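Local structure of 2-phospho-L-lactate guanylyltransferase (Methanosarcina mazei, 2I5E) at residues Asp75-Leu80 and Tyr137-Tyr142; Cys117-Lys122 and Phe166-Asp171; Ile8-Ala13 and Glu30-Met35. The protein probably catalyses the condensation of (2S)-2-phospholactate with GTP to give (2S)-lactyl-2-diphospho-5'-guanosine, a step in the biosynthesis of coenzyme F420. One frame throughout, in Å; residues are numbered along the deposited sequence.

Contact 1 (Asp75-Leu80 and Tyr137-Tyr142); sequences DLNEAL and YRVKYY
Asn77 and Tyr141 set two flat groups almost in one plane, the amide only 23° from the phenol ring, with OD1 of Asn77 at the edge of that ring. The same ring is approached obliquely by two leucine methyls. Leu76 CD2 reaches Tyr141 CB at 3.6 Å, and Leu80 CD1 meets Tyr141 CE1 at 3.6 Å, the side chain of Leu80 crossing the tyrosine at about a right angle. Around the Tyr142 ring, Asp75 OD1 stands at the edge near the plane, while Leu76 CD2 and Asn77 ND2 come in obliquely; Leu76 CB lies 3.5 Å from Tyr142 OH. Asn77 CG lies anti to the carbonyl carbon (chi1 -68°), which brings it close to Tyr141 N. The amide of Asn77 engages both backbone polar groups of a single residue: OD1 accepts from Tyr141 N at 2.8 Å, with the donor tilted out of the carbonyl plane, and ND2 gives an almost straight bond (172°) to Tyr141 O at 3.0 Å. Here a side-chain amide does for an irregular loop what a neighbouring strand would do for an extended chain, and its two bonds fix the amide's rotation. The contact ties the start of helix 76-86 to the loop between strand 126-131 and helix 145-154 in this GT-A-type fold. Leu80, Val139 and Tyr141 all pack on Ile93 of strand 91-94, and His149 accepts from Lys140 N while meeting the Tyr141 ring edge-to-face. Asp75 is the N-cap of the helix: its OD2 receives Glu78 N at 3.0 Å from above the carboxylate plane, and OD1 takes a weak bond from Asn77 N. Beside this cap a bridging water accepts from Leu76 N at 2.9 Å and is hydrogen-bonded to Tyr142 OH at 2.8 Å.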
loop_
_atom_site.group_PDB
_atom_site.type_symbol
_atom_site.label_atom_id
_atom_site.label_comp_id
_atom_site.label_asym_id
_atom_site.label_seq_id
_atom_site.Cartn_x
_atom_site.Cartn_y
_atom_site.Cartn_z
ATOM N N ASP A 75 1.476 -27.327 -9.522
ATOM C CA ASP A 75 1.436 -26.295 -8.443
ATOM C C ASP A 75 2.057 -25.021 -8.991
ATOM O O ASP A 75 2.930 -25.124 -9.812
ATOM C CB ASP A 75 2.228 -26.792 -7.142
ATOM C CG ASP A 75 3.542 -25.892 -6.771
ATOM O OD1 ASP A 75 3.459 -24.856 -5.957
ATOM O OD2 ASP A 75 4.659 -26.221 -7.264
ATOM N N LEU A 76 1.615 -23.863 -8.503
ATOM C CA LEU A 76 1.997 -22.540 -8.998
ATOM C C LEU A 76 3.470 -22.357 -9.298
ATOM O O LEU A 76 3.875 -21.916 -10.392
ATOM C CB LEU A 76 1.540 -21.454 -7.966
ATOM C CG LEU A 76 1.927 -19.989 -8.306
ATOM C CD1 LEU A 76 1.277 -19.619 -9.610
ATOM C CD2 LEU A 76 1.496 -18.995 -7.232
ATOM N N ASN A 77 4.291 -22.659 -8.306
ATOM C CA ASN A 77 5.692 -22.456 -8.448
ATOM C C ASN A 77 6.290 -23.410 -9.429
ATOM O O ASN A 77 7.149 -23.049 -10.153
ATOM C CB ASN A 77 6.397 -22.547 -7.089
ATOM C CG ASN A 77 6.001 -21.394 -6.205
ATOM O OD1 ASN A 77 5.875 -20.241 -6.692
ATOM N ND2 ASN A 77 5.730 -21.691 -4.927
ATOM N N GLU A 78 5.775 -24.612 -9.491
ATOM C CA GLU A 78 6.319 -25.541 -10.476
ATOM C C GLU A 78 6.023 -25.089 -11.897
ATOM O O GLU A 78 6.933 -25.017 -12.718
ATOM C CB GLU A 78 5.753 -26.929 -10.249
ATOM C CG GLU A 78 6.773 -27.966 -10.521
ATOM C CD GLU A 78 6.570 -29.177 -9.620
ATOM O OE1 GLU A 78 5.512 -29.849 -9.783
ATOM O OE2 GLU A 78 7.464 -29.417 -8.730
ATOM N N ALA A 79 4.745 -24.790 -12.160
ATOM C CA ALA A 79 4.334 -24.210 -13.423
ATOM C C ALA A 79 5.125 -22.958 -13.791
ATOM O O ALA A 79 5.723 -22.862 -14.907
ATOM C CB ALA A 79 2.863 -23.905 -13.363
ATOM N N LEU A 80 5.208 -21.992 -12.866
ATOM C CA LEU A 80 5.942 -20.759 -13.207
ATOM C C LEU A 80 7.383 -21.004 -13.442
ATOM O O LEU A 80 8.035 -20.303 -14.280
ATOM C CB LEU A 80 5.754 -19.617 -12.166
ATOM C CG LEU A 80 4.335 -18.976 -12.140
ATOM C CD1 LEU A 80 4.305 -18.065 -10.897
ATOM C CD2 LEU A 80 3.997 -18.142 -13.382
ATOM N N TYR A 137 17.097 -17.029 -12.347
ATOM C CA TYR A 137 16.065 -16.751 -11.349
ATOM C C TYR A 137 15.149 -17.904 -11.111
ATOM O O TYR A 137 14.820 -18.624 -12.046
ATOM C CB TYR A 137 15.256 -15.520 -11.742
ATOM C CG TYR A 137 14.662 -14.871 -10.476
ATOM C CD1 TYR A 137 15.469 -14.108 -9.601
ATOM C CD2 TYR A 137 13.306 -15.068 -10.138
ATOM C CE1 TYR A 137 14.910 -13.526 -8.425
ATOM C CE2 TYR A 137 12.746 -14.484 -8.981
ATOM C CZ TYR A 137 13.545 -13.748 -8.135
ATOM O OH TYR A 137 12.960 -13.210 -7.021
ATOM N N ARG A 138 14.724 -18.100 -9.856
ATOM C CA ARG A 138 13.765 -19.133 -9.482
ATOM C C ARG A 138 12.638 -18.456 -8.639
ATOM O O ARG A 138 12.921 -17.608 -7.856
ATOM C CB ARG A 138 14.553 -20.252 -8.722
ATOM C CG ARG A 138 13.716 -21.179 -7.808
ATOM C CD ARG A 138 14.624 -22.168 -6.937
ATOM N NE ARG A 138 15.260 -21.498 -5.778
ATOM C CZ ARG A 138 14.619 -21.177 -4.644
ATOM N NH1 ARG A 138 13.332 -21.467 -4.528
ATOM N NH2 ARG A 138 15.253 -20.583 -3.618
ATOM N N VAL A 139 11.363 -18.738 -8.850
ATOM C CA VAL A 139 10.325 -18.124 -8.050
ATOM C C VAL A 139 9.852 -19.046 -6.922
ATOM O O VAL A 139 9.861 -20.289 -7.086
ATOM C CB VAL A 139 8.983 -17.783 -8.862
ATOM C CG1 VAL A 139 9.230 -16.795 -10.049
ATOM C CG2 VAL A 139 8.315 -19.051 -9.331
ATOM N N LYS A 140 9.286 -18.435 -5.867
ATOM C CA LYS A 140 8.676 -19.133 -4.764
ATOM C C LYS A 140 7.599 -18.249 -4.167
ATOM O O LYS A 140 7.850 -17.546 -3.161
ATOM C CB LYS A 140 9.709 -19.472 -3.695
ATOM C CG LYS A 140 9.162 -20.542 -2.680
ATOM C CD LYS A 140 10.281 -20.853 -1.686
ATOM C CE LYS A 140 9.861 -21.886 -0.625
ATOM N NZ LYS A 140 8.906 -21.257 0.425
ATOM N N TYR A 141 6.412 -18.278 -4.795
ATOM C CA TYR A 141 5.239 -17.537 -4.322
ATOM C C TYR A 141 4.680 -18.339 -3.166
ATOM O O TYR A 141 5.044 -19.494 -2.998
ATOM C CB TYR A 141 4.146 -17.417 -5.430
ATOM C CG TYR A 141 4.540 -16.441 -6.479
ATOM C CD1 TYR A 141 5.394 -16.821 -7.523
ATOM C CD2 TYR A 141 4.130 -15.133 -6.396
ATOM C CE1 TYR A 141 5.855 -15.915 -8.435
ATOM C CE2 TYR A 141 4.516 -14.208 -7.346
ATOM C CZ TYR A 141 5.388 -14.605 -8.359
ATOM O OH TYR A 141 5.834 -13.705 -9.277
ATOM N N TYR A 142 3.785 -17.707 -2.414
ATOM C CA TYR A 142 3.227 -18.199 -1.097
ATOM C C TYR A 142 4.145 -17.881 0.049
ATOM O O TYR A 142 5.381 -17.758 -0.142
ATOM C CB TYR A 142 2.853 -19.705 -1.030
ATOM C CG TYR A 142 1.922 -20.145 -2.095
ATOM C CD1 TYR A 142 0.689 -19.524 -2.271
ATOM C CD2 TYR A 142 2.291 -21.182 -2.972
ATOM C CE1 TYR A 142 -0.178 -19.903 -3.307
ATOM C CE2 TYR A 142 1.429 -21.582 -4.003
ATOM C CZ TYR A 142 0.219 -20.924 -4.174
ATOM O OH TYR A 142 -0.600 -21.348 -5.185
HETATM O O HOH W 1 -0.216 -23.837 -6.315
#

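Contact 2 (Cys117-Lys122 and Phe166-Asp171); sequences CIVPGK and FMAGTD. With TRS (2-amino-2-hydroxymethyl-propane-1,3-diol), chain C.
Lys122 and Asp171 cross obliquely, and each carboxylate oxygen of the aspartate has its own task. OD1 presents its syn lone pair to the backbone Lys122 N at 3.1 Å, whereas OD2 forms a salt bridge with Lys122 NZ at 3.2 Å. Asp171 CG sits between its own backbone N and carbonyl carbon (chi1 49°), and Lys122 CG takes the equivalent place on its residue. The ammonium also makes a weak bond to Asp171 O, but its strongest partner is Asp177. Asn127 ND2 gives a second hydrogen bond to Asp171 OD1. Gly121, having no side chain, lets that oxygen approach its CA to 3.5 Å. Deeper in, contact becomes apolar: Val119 CG1 meets Ala168 CB at 3.7 Å, joining the end of strand 116-120 to the type I turn Met167-Thr170. Thr170 OG1 braces this turn by donating to Phe166 O at 2.7 Å. The region takes part in the dimer interface, where Met167 N is hydrogen-bonded to Asp164 OD1 of the second subunit and Pro120 packs on His184 of that subunit. In a bound TRS, probably from the crystallisation liquor, TRS N donates to Lys122 O (2.7 Å) and to Asp171 OD2 (3.0 Å). An amine held between a carbonyl and a carboxylate suggests a locally negative electrostatic potential, probably offset in part by the lysine ammonium, whose NZ in turn donates to TRS O2.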
loop_
_atom_site.group_PDB
_atom_site.type_symbol
_atom_site.label_atom_id
_atom_site.label_comp_id
_atom_site.label_asym_id
_atom_site.label_seq_id
_atom_site.Cartn_x
_atom_site.Cartn_y
_atom_site.Cartn_z
ATOM N N CYS A 117 12.642 -6.523 -10.992
ATOM C CA CYS A 117 11.819 -5.550 -10.265
ATOM C C CYS A 117 10.729 -6.288 -9.559
ATOM O O CYS A 117 10.060 -7.190 -10.112
ATOM C CB CYS A 117 11.258 -4.487 -11.159
ATOM S SG CYS A 117 10.326 -3.222 -10.326
ATOM N N ILE A 118 10.576 -5.923 -8.290
ATOM C CA ILE A 118 9.567 -6.517 -7.504
ATOM C C ILE A 118 8.595 -5.569 -6.785
ATOM O O ILE A 118 9.019 -4.561 -6.140
ATOM C CB ILE A 118 10.156 -7.593 -6.684
ATOM C CG1 ILE A 118 9.238 -7.978 -5.535
ATOM C CG2 ILE A 118 11.574 -7.269 -6.269
ATOM C CD1 ILE A 118 9.758 -9.112 -4.860
ATOM N N VAL A 119 7.313 -5.869 -6.995
ATOM C CA VAL A 119 6.148 -5.252 -6.374
ATOM C C VAL A 119 5.540 -6.075 -5.206
ATOM O O VAL A 119 5.013 -7.203 -5.425
ATOM C CB VAL A 119 5.028 -5.079 -7.443
ATOM C CG1 VAL A 119 3.938 -4.120 -6.960
ATOM C CG2 VAL A 119 5.693 -4.579 -8.729
ATOM N N PRO A 120 5.616 -5.522 -3.968
ATOM C CA PRO A 120 5.099 -6.213 -2.794
ATOM C C PRO A 120 3.609 -6.211 -2.864
ATOM O O PRO A 120 3.022 -5.272 -3.449
ATOM C CB PRO A 120 5.555 -5.372 -1.614
ATOM C CG PRO A 120 5.917 -3.978 -2.186
ATOM C CD PRO A 120 6.174 -4.174 -3.660
ATOM N N GLY A 121 2.978 -7.253 -2.312
ATOM C CA GLY A 121 1.595 -7.125 -2.012
ATOM C C GLY A 121 1.451 -7.120 -0.504
ATOM O O GLY A 121 2.456 -7.044 0.241
ATOM N N LYS A 122 0.213 -7.121 0.001
ATOM C CA LYS A 122 0.192 -7.174 1.515
ATOM C C LYS A 122 0.622 -8.535 2.142
ATOM O O LYS A 122 0.659 -9.566 1.459
ATOM C CB LYS A 122 -1.064 -6.643 2.156
ATOM C CG LYS A 122 -2.253 -7.402 1.763
ATOM C CD LYS A 122 -3.478 -7.016 2.680
ATOM C CE LYS A 122 -4.798 -7.249 1.855
ATOM N NZ LYS A 122 -4.585 -8.256 0.625
ATOM N N PHE A 166 1.293 2.021 -4.056
ATOM C CA PHE A 166 0.087 1.681 -3.334
ATOM C C PHE A 166 -0.872 0.913 -4.290
ATOM O O PHE A 166 -1.530 -0.042 -3.870
ATOM C CB PHE A 166 -0.570 3.002 -2.811
ATOM C CG PHE A 166 -1.725 2.820 -1.808
ATOM C CD1 PHE A 166 -1.558 3.103 -0.481
ATOM C CD2 PHE A 166 -2.979 2.391 -2.220
ATOM C CE1 PHE A 166 -2.646 2.997 0.425
ATOM C CE2 PHE A 166 -4.042 2.214 -1.337
ATOM C CZ PHE A 166 -3.889 2.526 -0.035
HETATM N N MSE A 167 -1.026 1.378 -5.527
HETATM C CA MSE A 167 -2.067 0.830 -6.396
HETATM C C MSE A 167 -1.638 -0.568 -6.876
HETATM O O MSE A 167 -2.448 -1.478 -6.863
HETATM C CB MSE A 167 -2.301 1.711 -7.598
HETATM C CG MSE A 167 -2.806 3.142 -7.281
HETATM SE SE MSE A 167 -4.428 3.254 -6.253
HETATM C CE MSE A 167 -3.808 4.586 -4.853
ATOM N N ALA A 168 -0.367 -0.748 -7.271
ATOM C CA ALA A 168 0.069 -2.047 -7.772
ATOM C C ALA A 168 0.266 -3.015 -6.563
ATOM O O ALA A 168 0.334 -4.237 -6.701
ATOM C CB ALA A 168 1.440 -1.898 -8.586
ATOM N N GLY A 169 0.364 -2.463 -5.377
ATOM C CA GLY A 169 0.440 -3.294 -4.204
ATOM C C GLY A 169 -0.838 -3.695 -3.502
ATOM O O GLY A 169 -0.785 -4.466 -2.544
ATOM N N THR A 170 -1.987 -3.210 -3.988
ATOM C CA THR A 170 -3.338 -3.619 -3.506
ATOM C C THR A 170 -3.830 -4.797 -4.309
ATOM O O THR A 170 -4.414 -4.666 -5.412
ATOM C CB THR A 170 -4.262 -2.420 -3.628
ATOM O OG1 THR A 170 -3.633 -1.349 -2.925
ATOM C CG2 THR A 170 -5.643 -2.625 -3.005
ATOM N N ASP A 171 -3.556 -5.990 -3.776
ATOM C CA ASP A 171 -4.144 -7.202 -4.293
ATOM C C ASP A 171 -5.445 -7.383 -3.515
ATOM O O ASP A 171 -5.579 -6.965 -2.356
ATOM C CB ASP A 171 -3.226 -8.397 -4.111
ATOM C CG ASP A 171 -2.670 -8.518 -2.682
ATOM O OD1 ASP A 171 -1.835 -7.708 -2.269
ATOM O OD2 ASP A 171 -3.122 -9.401 -1.968
HETATM C C TRS C . -1.251 -11.944 0.307
HETATM C C1 TRS C . 0.071 -12.710 0.362
HETATM C C2 TRS C . -1.810 -11.687 1.745
HETATM C C3 TRS C . -2.265 -12.868 -0.434
HETATM N N TRS C . -0.878 -10.652 -0.422
HETATM O O1 TRS C . 0.013 -13.693 1.321
HETATM O O2 TRS C . -3.018 -10.963 1.674
HETATM O O3 TRS C . -1.591 -13.381 -1.601
#

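Contact 3 (Ile8-Ala13 and Glu30-Met35); sequences IPYKKA and EFVELM. With PEG (di(hydroxyethyl)ether), chain F.
Lys12 and Val32 mark the closest backbone approach, their CA atoms 6.7 Å apart, where the loop leaving strand 5-9 passes helix 25-45. Tyr10 bridges much of that gap. Its CG is anti to the backbone N (chi1 180°), and the ring slants past the Val32 methyl, with Tyr10 CE1 3.6 Å from Val32 CG1. The hydroxyl goes further, Tyr10 OH lying 3.3 Å from Glu33 CA. Backbone Lys12 N stands over one face of the same ring, offset toward the rim. Beyond the tyrosine, the extended chains of Lys12 and Glu33 run out and meet at their charged ends in a salt bridge: Lys12 NZ donates to Glu33 OE1, at a modelled separation so short that its exact geometry is doubtful. A PEG fragment, probably from the crystallisation liquor, spans the two segments. Lys11 N gives PEG O1 a weak bond at 3.0 Å, and PEG O4 lies 2.7 Å from Val32 O. In GT-A nucleotidyltransferases the loop after the first strand commonly helps to receive the nucleotide, and a weak bond from Tyr10 N to a bound TRS is consistent with a pocket here. Chemically, the salt bridge to Glu33 ties the far end of the Lys12 side chain to helix 25-45, the packing comes from the ring and hydroxyl of Tyr10 together, and backbone polar atoms on both segments meet a small solute, again consistent with a pocket.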
loop_
_atom_site.group_PDB
_atom_site.type_symbol
_atom_site.label_atom_id
_atom_site.label_comp_id
_atom_site.label_asym_id
_atom_site.label_seq_id
_atom_site.Cartn_x
_atom_site.Cartn_y
_atom_site.Cartn_z
ATOM N N ILE A 8 0.304 -14.578 -16.452
ATOM C CA ILE A 8 -0.676 -14.363 -15.392
ATOM C C ILE A 8 -1.119 -15.742 -14.943
ATOM O O ILE A 8 -1.736 -16.426 -15.668
ATOM C CB ILE A 8 -1.990 -13.592 -15.862
ATOM C CG1 ILE A 8 -1.703 -12.190 -16.475
ATOM C CG2 ILE A 8 -3.008 -13.457 -14.757
ATOM C CD1 ILE A 8 -2.804 -11.775 -17.414
ATOM N N PRO A 9 -0.693 -16.175 -13.767
ATOM C CA PRO A 9 -1.222 -17.370 -13.063
ATOM C C PRO A 9 -2.702 -17.161 -12.717
ATOM O O PRO A 9 -3.081 -16.141 -12.116
ATOM C CB PRO A 9 -0.341 -17.431 -11.787
ATOM C CG PRO A 9 0.302 -16.051 -11.646
ATOM C CD PRO A 9 0.365 -15.451 -13.029
ATOM N N TYR A 10 -3.572 -18.052 -13.140
ATOM C CA TYR A 10 -5.015 -17.836 -12.971
ATOM C C TYR A 10 -5.768 -19.177 -12.840
ATOM O O TYR A 10 -5.534 -20.108 -13.610
ATOM C CB TYR A 10 -5.576 -17.075 -14.174
ATOM C CG TYR A 10 -7.040 -16.792 -14.121
ATOM C CD1 TYR A 10 -7.575 -15.911 -13.136
ATOM C CD2 TYR A 10 -7.933 -17.390 -15.053
ATOM C CE1 TYR A 10 -8.905 -15.639 -13.062
ATOM C CE2 TYR A 10 -9.298 -17.105 -14.980
ATOM C CZ TYR A 10 -9.758 -16.210 -13.991
ATOM O OH TYR A 10 -11.061 -15.915 -13.884
ATOM N N LYS A 11 -6.695 -19.272 -11.896
ATOM C CA LYS A 11 -7.632 -20.407 -11.823
ATOM C C LYS A 11 -8.960 -19.831 -11.387
ATOM O O LYS A 11 -9.080 -19.347 -10.242
ATOM C CB LYS A 11 -7.086 -21.500 -10.851
ATOM C CG LYS A 11 -8.064 -22.611 -10.312
ATOM C CD LYS A 11 -7.217 -23.779 -9.637
ATOM C CE LYS A 11 -7.915 -24.906 -8.812
ATOM N NZ LYS A 11 -9.140 -25.346 -9.445
ATOM N N LYS A 12 -9.950 -19.849 -12.281
ATOM C CA LYS A 12 -11.243 -19.352 -11.922
ATOM C C LYS A 12 -11.931 -20.166 -10.804
ATOM O O LYS A 12 -12.586 -19.583 -9.942
ATOM C CB LYS A 12 -12.141 -19.218 -13.183
ATOM C CG LYS A 12 -13.563 -18.826 -12.902
ATOM C CD LYS A 12 -14.218 -18.382 -14.164
ATOM C CE LYS A 12 -15.738 -18.408 -14.015
ATOM N NZ LYS A 12 -16.201 -17.423 -15.003
ATOM N N ALA A 13 -11.780 -21.504 -10.791
ATOM C CA ALA A 13 -12.584 -22.330 -9.868
ATOM C C ALA A 13 -12.236 -22.307 -8.393
ATOM O O ALA A 13 -11.105 -22.585 -8.008
ATOM C CB ALA A 13 -12.611 -23.764 -10.345
ATOM N N GLU A 30 -17.083 -14.909 -10.618
ATOM C CA GLU A 30 -17.327 -13.753 -11.548
ATOM C C GLU A 30 -16.381 -12.544 -11.340
ATOM O O GLU A 30 -15.862 -11.999 -12.285
ATOM C CB GLU A 30 -18.777 -13.294 -11.466
ATOM C CG GLU A 30 -19.483 -13.555 -12.775
ATOM C CD GLU A 30 -19.535 -12.368 -13.710
ATOM O OE1 GLU A 30 -18.495 -12.031 -14.373
ATOM O OE2 GLU A 30 -20.690 -11.813 -13.793
ATOM N N PHE A 31 -16.208 -12.140 -10.087
ATOM C CA PHE A 31 -15.322 -11.086 -9.700
ATOM C C PHE A 31 -13.930 -11.344 -10.305
ATOM O O PHE A 31 -13.450 -10.612 -11.110
ATOM C CB PHE A 31 -15.260 -11.062 -8.160
ATOM C CG PHE A 31 -14.503 -9.908 -7.611
ATOM C CD1 PHE A 31 -14.674 -8.633 -8.163
ATOM C CD2 PHE A 31 -13.619 -10.079 -6.553
ATOM C CE1 PHE A 31 -13.988 -7.585 -7.710
ATOM C CE2 PHE A 31 -12.916 -8.994 -6.051
ATOM C CZ PHE A 31 -13.117 -7.749 -6.611
ATOM N N VAL A 32 -13.297 -12.440 -9.916
ATOM C CA VAL A 32 -11.981 -12.852 -10.394
ATOM C C VAL A 32 -11.830 -12.740 -11.941
ATOM O O VAL A 32 -10.873 -12.197 -12.487
ATOM C CB VAL A 32 -11.873 -14.277 -9.804
ATOM C CG1 VAL A 32 -11.677 -15.396 -10.814
ATOM C CG2 VAL A 32 -11.069 -14.314 -8.483
ATOM N N GLU A 33 -12.819 -13.214 -12.661
ATOM C CA GLU A 33 -12.837 -13.097 -14.135
ATOM C C GLU A 33 -12.793 -11.643 -14.547
ATOM O O GLU A 33 -12.035 -11.249 -15.431
ATOM C CB GLU A 33 -14.110 -13.716 -14.708
ATOM C CG GLU A 33 -14.149 -13.575 -16.257
ATOM C CD GLU A 33 -15.257 -14.463 -16.885
ATOM O OE1 GLU A 33 -15.303 -15.665 -16.568
ATOM O OE2 GLU A 33 -16.069 -13.933 -17.703
ATOM N N LEU A 34 -13.609 -10.811 -13.901
ATOM C CA LEU A 34 -13.524 -9.323 -14.216
ATOM C C LEU A 34 -12.122 -8.763 -13.906
ATOM O O LEU A 34 -11.592 -7.961 -14.668
ATOM C CB LEU A 34 -14.620 -8.502 -13.496
ATOM C CG LEU A 34 -16.041 -8.935 -13.747
ATOM C CD1 LEU A 34 -17.005 -8.150 -12.899
ATOM C CD2 LEU A 34 -16.383 -8.822 -15.240
HETATM N N MSE A 35 -11.532 -9.182 -12.786
HETATM C CA MSE A 35 -10.179 -8.705 -12.427
HETATM C C MSE A 35 -9.169 -9.159 -13.426
HETATM O O MSE A 35 -8.353 -8.355 -13.835
HETATM C CB MSE A 35 -9.783 -9.110 -11.025
HETATM C CG MSE A 35 -10.503 -8.255 -9.987
HETATM SE SE MSE A 35 -9.736 -8.475 -8.240
HETATM C CE MSE A 35 -10.139 -10.367 -7.771
HETATM C C1 PEG F . -7.212 -16.861 -9.630
HETATM O O1 PEG F . -5.912 -17.475 -9.584
HETATM C C2 PEG F . -7.224 -15.916 -8.443
HETATM O O2 PEG F . -6.877 -14.592 -8.882
HETATM C C3 PEG F . -8.104 -14.012 -9.329
HETATM C C4 PEG F . -7.885 -12.602 -9.856
HETATM O O4 PEG F . -8.575 -12.242 -11.047
#

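From the N terminus, contact 3 closes first, turning the chain from strand 5-9 through a loop back onto helix 25-45. Contact 1 opens only afterwards, so these two stand in series, yet they touch in space: Leu76 CD1 packs on Pro9 CB at 3.5 Å. Contacts 1 and 2 cross, because 117-122 falls inside the loop closed by 75-80 and 137-142, and its partner 166-171 follows beyond it. Their nearest atoms remain about 6 Å apart. Contacts 2 and 3 reach the same mixed sheet on opposite sides of the chain's centre. Contact 1 ties helix 76-86 to the loop after strand 126-131, and contact 2 ties strand 116-120 to the loop between strand 160-162 and helix 175-184.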